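Local structure of testis-expressed protein 101 (Mus musculus, 7BPS) at residues A[30-33]-A[34-38]; A[88-91]-A[92-95]; A[178-181]-A[182-185]. The protein controls the binding of sperm to the zona pellucida and the migration of spermatozoa into the oviduct, probably through the adhesion molecule ADAM3. All coordinates share one frame; numbering follows the deposited sequence.

Interaction 1: A[30-33]-A[34-38]; sequences EQCN and PGELC
The backbone N of Asn-33 reaches OE1 of Glu-36 over 3.0 Å, a bent and therefore weak hydrogen bond that bridges the loop between strands 29-31 and 37-46. The second oxygen of the same carboxylate is held from the side chain: ND2 of Asn-33 gives a hydrogen bond to OE2 of Glu-36 at 3.3 Å, straighter, with an N-H...O angle of 152°. One residue thus grips both oxygens, one by its main chain and the other by its amide, which limits how far the carboxylate can rotate. The two side chains run side by side and point the same way, but their flat ends are not coplanar, the amide and carboxylate planes standing 54° apart. ND2 meets OE2 from above the carboxylate plane, not within it. Glu-36 is extended beyond CG (chi2 -179°), which carries its carboxylate back alongside the side chain of Asn-33.

This is a surface link at the disulfide-bonded end of a Ly6/uPAR domain, the three-finger fold in which disulfides tie the finger bases together. Here 32-36 passes from strand 29-31, at the edge of the sheet, to strand 37-46, further in. Cys-32 is bonded to Cys-60 and Cys-38 to Cys-7, fastening the link at both ends.

Cys-32, a buried residue in this otherwise mostly exposed loop, also meets the glutamate. Its CB approaches OE1 of Glu-36 at 3.3 Å and CB of Glu-36 at 3.8 Å, so the methylene touches the acid both at its carboxylate and at the root of its side chain. On the main-chain side, CB of Glu-36 rests 3.5 Å from the carbonyl O of Asn-33.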
# COMPACT_ATOMS: atom_id res chain seq x y z
N GLU A 30 -2.02 14.82 -18.25
CA GLU A 30 -3.41 15.05 -18.74
C GLU A 30 -3.87 16.38 -18.16
O GLU A 30 -3.31 16.79 -17.10
CB GLU A 30 -4.39 13.95 -18.34
CG GLU A 30 -4.14 12.62 -19.02
CD GLU A 30 -5.15 11.55 -18.67
OE1 GLU A 30 -6.18 11.90 -18.05
OE2 GLU A 30 -4.90 10.36 -18.98
N GLN A 31 -4.81 17.04 -18.83
CA GLN A 31 -5.36 18.34 -18.37
C GLN A 31 -6.40 18.06 -17.29
O GLN A 31 -7.27 17.23 -17.53
CB GLN A 31 -5.96 19.09 -19.56
CG GLN A 31 -6.37 20.52 -19.22
CD GLN A 31 -7.18 21.15 -20.33
OE1 GLN A 31 -8.40 21.00 -20.40
NE2 GLN A 31 -6.47 21.82 -21.23
N CYS A 32 -6.29 18.73 -16.15
CA CYS A 32 -7.30 18.70 -15.06
C CYS A 32 -8.40 19.70 -15.41
O CYS A 32 -8.12 20.64 -16.18
CB CYS A 32 -6.66 19.04 -13.71
SG CYS A 32 -5.18 18.06 -13.32
N ASN A 33 -9.60 19.52 -14.84
CA ASN A 33 -10.61 20.60 -14.74
C ASN A 33 -9.99 21.76 -13.96
O ASN A 33 -8.97 21.59 -13.29
CB ASN A 33 -11.91 20.10 -14.11
CG ASN A 33 -12.46 18.89 -14.82
OD1 ASN A 33 -12.60 18.87 -16.04
ND2 ASN A 33 -12.77 17.85 -14.06
N PRO A 34 -10.54 23.00 -14.05
CA PRO A 34 -10.02 24.12 -13.26
C PRO A 34 -10.26 23.94 -11.75
O PRO A 34 -11.18 23.21 -11.39
CB PRO A 34 -10.78 25.34 -13.82
CG PRO A 34 -11.37 24.85 -15.14
CD PRO A 34 -11.66 23.38 -14.92
N GLY A 35 -9.43 24.57 -10.91
CA GLY A 35 -9.50 24.42 -9.44
C GLY A 35 -9.39 22.96 -9.00
O GLY A 35 -10.17 22.54 -8.09
N GLU A 36 -8.51 22.21 -9.68
CA GLU A 36 -8.00 20.86 -9.31
C GLU A 36 -6.48 20.94 -9.16
O GLU A 36 -5.83 21.73 -9.88
CB GLU A 36 -8.37 19.80 -10.36
CG GLU A 36 -9.82 19.34 -10.28
CD GLU A 36 -10.20 18.27 -11.29
OE1 GLU A 36 -9.39 18.00 -12.22
OE2 GLU A 36 -11.31 17.70 -11.15
N LEU A 37 -5.93 20.13 -8.25
CA LEU A 37 -4.46 19.98 -8.08
C LEU A 37 -4.07 18.53 -8.40
O LEU A 37 -4.97 17.75 -8.76
CB LEU A 37 -4.04 20.40 -6.67
CG LEU A 37 -4.89 19.90 -5.51
CD1 LEU A 37 -4.41 18.55 -5.04
CD2 LEU A 37 -4.85 20.88 -4.37
N CYS A 38 -2.78 18.24 -8.33
CA CYS A 38 -2.19 16.91 -8.57
C CYS A 38 -2.03 16.13 -7.25
O CYS A 38 -1.85 16.75 -6.18
CB CYS A 38 -0.83 17.07 -9.22
SG CYS A 38 -0.86 18.14 -10.69

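Interaction 2: A[88-91]-A[92-95]; sequences CNDS and LCNN. With NAG (2-acetamido-2-deoxy-beta-D-glucopyranose), chain D.
Cys-93 and Cys-88 are joined SG to SG at 2.0 Å, closing the small C-terminal disulfide loop that ends a Ly6/uPAR three-finger domain. The C-S-S-C torsion is 90°, the relaxed value for a disulfide. Each sulfur lies between its own backbone N and carbonyl carbon (chi1 62° in Cys-88, 58° in Cys-93), and this brings the two together from across the loop, with CB of Cys-88 3.8 Å from CB of Cys-93.

The loop between them turns back through a type II beta turn from Asp-90 to Cys-93. Its closing bond, Cys-93 N to Asp-90 O at 3.0 Å, is weak, and the place of that oxygen is not certain. Leu-92 takes the third position of the turn with a positive phi. The carboxylate of Asp-90 bends in toward the disulfide, OD1 standing 3.4 Å from CB of Cys-93.

Ser-91, at the second position, turns its CB away from 92-95, yet that atom remains 4.4 Å from CG of Leu-92. Its hydroxyl is engaged by the N-terminal end of the chain, hydrogen-bonded to the backbone N of both Thr-5 and Tyr-6. The CB of Asn-89 also points away from 92-95, and its side chain carries an N-linked sugar, ND2 bonded to C1 of NAG at 1.4 Å.

Asn-94, directly after Cys-93, is buried: the backbone N of Asn-94 lies 3.5 Å from SG of Cys-88, while its ND2 hydrogen-bonds the backbone O of both Gln-8 and Gln-39.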
# COMPACT_ATOMS: atom_id res chain seq x y z
N CYS A 88 -0.20 18.34 -4.35
CA CYS A 88 0.58 19.52 -4.76
C CYS A 88 -0.15 20.26 -5.89
O CYS A 88 -0.81 19.60 -6.73
CB CYS A 88 1.98 19.13 -5.20
SG CYS A 88 1.99 18.04 -6.63
N ASN A 89 -0.00 21.58 -5.89
CA ASN A 89 -0.92 22.50 -6.59
C ASN A 89 -0.17 23.36 -7.60
O ASN A 89 -0.35 24.56 -7.56
CB ASN A 89 -1.64 23.36 -5.57
CG ASN A 89 -2.85 24.01 -6.18
OD1 ASN A 89 -3.19 23.70 -7.32
ND2 ASN A 89 -3.48 24.91 -5.43
N ASP A 90 0.69 22.77 -8.42
CA ASP A 90 1.22 23.40 -9.65
C ASP A 90 1.48 22.31 -10.70
O ASP A 90 1.73 21.13 -10.36
CB ASP A 90 2.35 24.40 -9.34
CG ASP A 90 3.59 23.81 -8.70
OD1 ASP A 90 4.14 22.87 -9.29
OD2 ASP A 90 4.00 24.31 -7.62
N SER A 91 1.33 22.69 -11.96
CA SER A 91 1.30 21.79 -13.13
C SER A 91 2.50 20.85 -13.06
O SER A 91 3.62 21.34 -12.77
CB SER A 91 1.23 22.55 -14.43
OG SER A 91 -0.12 22.64 -14.85
N LEU A 92 2.23 19.54 -13.23
CA LEU A 92 3.26 18.46 -13.34
C LEU A 92 4.05 18.31 -12.03
O LEU A 92 5.20 17.82 -12.10
CB LEU A 92 4.22 18.79 -14.50
CG LEU A 92 3.58 19.11 -15.86
CD1 LEU A 92 4.63 19.10 -16.97
CD2 LEU A 92 2.45 18.16 -16.18
N CYS A 93 3.50 18.73 -10.89
CA CYS A 93 4.23 18.66 -9.59
C CYS A 93 4.31 17.20 -9.10
O CYS A 93 5.31 16.86 -8.46
CB CYS A 93 3.61 19.60 -8.58
SG CYS A 93 1.85 19.29 -8.24
N ASN A 94 3.33 16.36 -9.43
CA ASN A 94 3.26 14.93 -9.02
C ASN A 94 4.17 14.10 -9.94
O ASN A 94 3.66 13.27 -10.69
CB ASN A 94 1.83 14.39 -9.00
CG ASN A 94 1.15 14.43 -10.36
OD1 ASN A 94 1.58 15.15 -11.27
ND2 ASN A 94 0.07 13.68 -10.49
N ASN A 95 5.48 14.32 -9.85
CA ASN A 95 6.48 13.87 -10.84
C ASN A 95 7.51 12.91 -10.20
O ASN A 95 8.54 12.64 -10.84
CB ASN A 95 7.13 15.09 -11.49
CG ASN A 95 8.00 15.90 -10.55
OD1 ASN A 95 7.90 15.80 -9.32
ND2 ASN A 95 8.88 16.71 -11.11
C1 NAG D . -4.65 25.64 -5.83
C2 NAG D . -5.39 26.12 -4.61
C3 NAG D . -6.63 26.91 -4.97
C4 NAG D . -6.12 28.09 -5.80
C5 NAG D . -5.42 27.52 -7.05
C6 NAG D . -5.00 28.57 -8.07
C7 NAG D . -4.73 24.58 -2.87
C8 NAG D . -5.24 23.49 -1.98
N2 NAG D . -5.66 25.00 -3.75
O3 NAG D . -7.33 27.38 -3.81
O4 NAG D . -7.20 28.98 -6.14
O5 NAG D . -4.27 26.77 -6.62
O6 NAG D . -4.44 29.72 -7.41
O7 NAG D . -3.57 25.06 -2.79

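Interaction 3: A[178-181]-A[182-185]; sequences DSVG and PMTV
Asp-178 meets the returning strand through its carbonyl: O of Asp-178 accepts a hydrogen bond from the backbone N of Val-185 at 2.9 Å, with the donor standing well above the carbonyl plane. Its CB points away from 182-185. The same carbonyl oxygen has a CA-H...O contact from Thr-184, and CG2 of Val-185 packs 3.8 Å from it.

Ser-179 faces Thr-184 as an antiparallel non-hydrogen-bonded pair, the two side chains on one exposed face of the small sheet. Here the strands come close, CA of Ser-179 lying 4.3 Å from CA of Thr-184, and CA of Ser-179 also makes a CA-H...O contact with O of Met-183.

Val-180 pairs with Met-183 through both main-chain bonds. Val-180 N gives to Met-183 O at 2.9 Å, nearly straight at 167°, and Met-183 N returns to Val-180 O at 3.0 Å. Their side chains share the buried face. Met-183 bends at its far end (chi3 -99°), carrying CE round to 4.5 Å from CG1 of Val-180. The other branch of the valine, CG2 of Val-180, touches CG2 of Val-185 at 3.9 Å, methyl against methyl at a slant. The Val-180 and Met-183 face lies against the first Ly6/uPAR domain: both residues touch Thr-41, and Val-180 also meets Ser-83.

Gly-181, with positive phi, hands over to Pro-182, whose ring packs on Gln-39 and Tyr-87. The whole is a beta hairpin with a two-residue loop, Gly-181 and Pro-182, forming a type II' turn with glycine at its second position, here placed by the second domain against strands 37-46 and 80-88 of the first, at the join between the tandem Ly6/uPAR domains.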
# COMPACT_ATOMS: atom_id res chain seq x y z
N ASP A 178 -8.66 4.61 7.32
CA ASP A 178 -9.78 4.40 6.36
C ASP A 178 -9.38 4.87 4.97
O ASP A 178 -10.15 4.62 4.01
CB ASP A 178 -10.99 5.30 6.67
CG ASP A 178 -11.64 5.07 8.02
OD1 ASP A 178 -11.45 3.98 8.59
OD2 ASP A 178 -12.34 5.99 8.50
N SER A 179 -8.32 5.64 4.81
CA SER A 179 -8.05 6.23 3.48
C SER A 179 -6.59 6.56 3.30
O SER A 179 -5.88 6.81 4.29
CB SER A 179 -8.89 7.44 3.21
OG SER A 179 -8.49 8.48 4.05
N VAL A 180 -6.19 6.53 2.04
CA VAL A 180 -4.79 6.62 1.58
C VAL A 180 -4.86 7.40 0.28
O VAL A 180 -5.17 6.79 -0.79
CB VAL A 180 -4.16 5.21 1.41
CG1 VAL A 180 -2.74 5.29 0.90
CG2 VAL A 180 -4.21 4.40 2.68
N GLY A 181 -4.58 8.69 0.38
CA GLY A 181 -4.76 9.64 -0.72
C GLY A 181 -6.18 9.52 -1.25
O GLY A 181 -7.13 9.58 -0.47
N PRO A 182 -6.38 9.23 -2.55
CA PRO A 182 -7.72 9.16 -3.12
C PRO A 182 -8.41 7.82 -2.88
O PRO A 182 -9.53 7.69 -3.29
CB PRO A 182 -7.46 9.38 -4.61
CG PRO A 182 -6.11 8.75 -4.84
CD PRO A 182 -5.34 8.95 -3.55
N MET A 183 -7.75 6.86 -2.22
CA MET A 183 -8.27 5.49 -2.02
C MET A 183 -8.91 5.38 -0.64
O MET A 183 -8.40 5.98 0.29
CB MET A 183 -7.17 4.43 -2.12
CG MET A 183 -6.50 4.33 -3.47
SD MET A 183 -5.26 3.02 -3.47
CE MET A 183 -3.75 3.96 -3.23
N THR A 184 -9.99 4.61 -0.55
CA THR A 184 -10.64 4.18 0.71
C THR A 184 -10.21 2.73 0.96
O THR A 184 -10.08 1.99 -0.05
CB THR A 184 -12.15 4.38 0.56
OG1 THR A 184 -12.30 5.79 0.40
CG2 THR A 184 -12.97 3.87 1.71
N VAL A 185 -10.07 2.34 2.23
CA VAL A 185 -9.60 1.00 2.69
C VAL A 185 -10.60 0.43 3.66
O VAL A 185 -10.85 1.10 4.67
CB VAL A 185 -8.24 1.02 3.44
CG1 VAL A 185 -7.51 -0.29 3.22
CG2 VAL A 185 -7.38 2.20 3.04

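How the interactions relate
Along the chain the three contacts come in series. Interactions 1 and 2, with centres 10 Å apart, belong to the first Ly6/uPAR domain and meet directly: Cys-38 N probably bonds Cys-88 O at 2.9 Å, joining strand 37-46 to strand 80-88, and CB of Leu-37 packs against the glycosylated Asn-89. Together they lie at the disulfide-rich end of that domain's six-stranded sheet. Interaction 3 is the hairpin 179-185 of the second domain, its centre about 20 Å from either of the others and touching neither. It still packs on other residues of strands 37-46 and 80-88, so the same two strands serve both the end carrying the Asn-89 glycan and the join between domains.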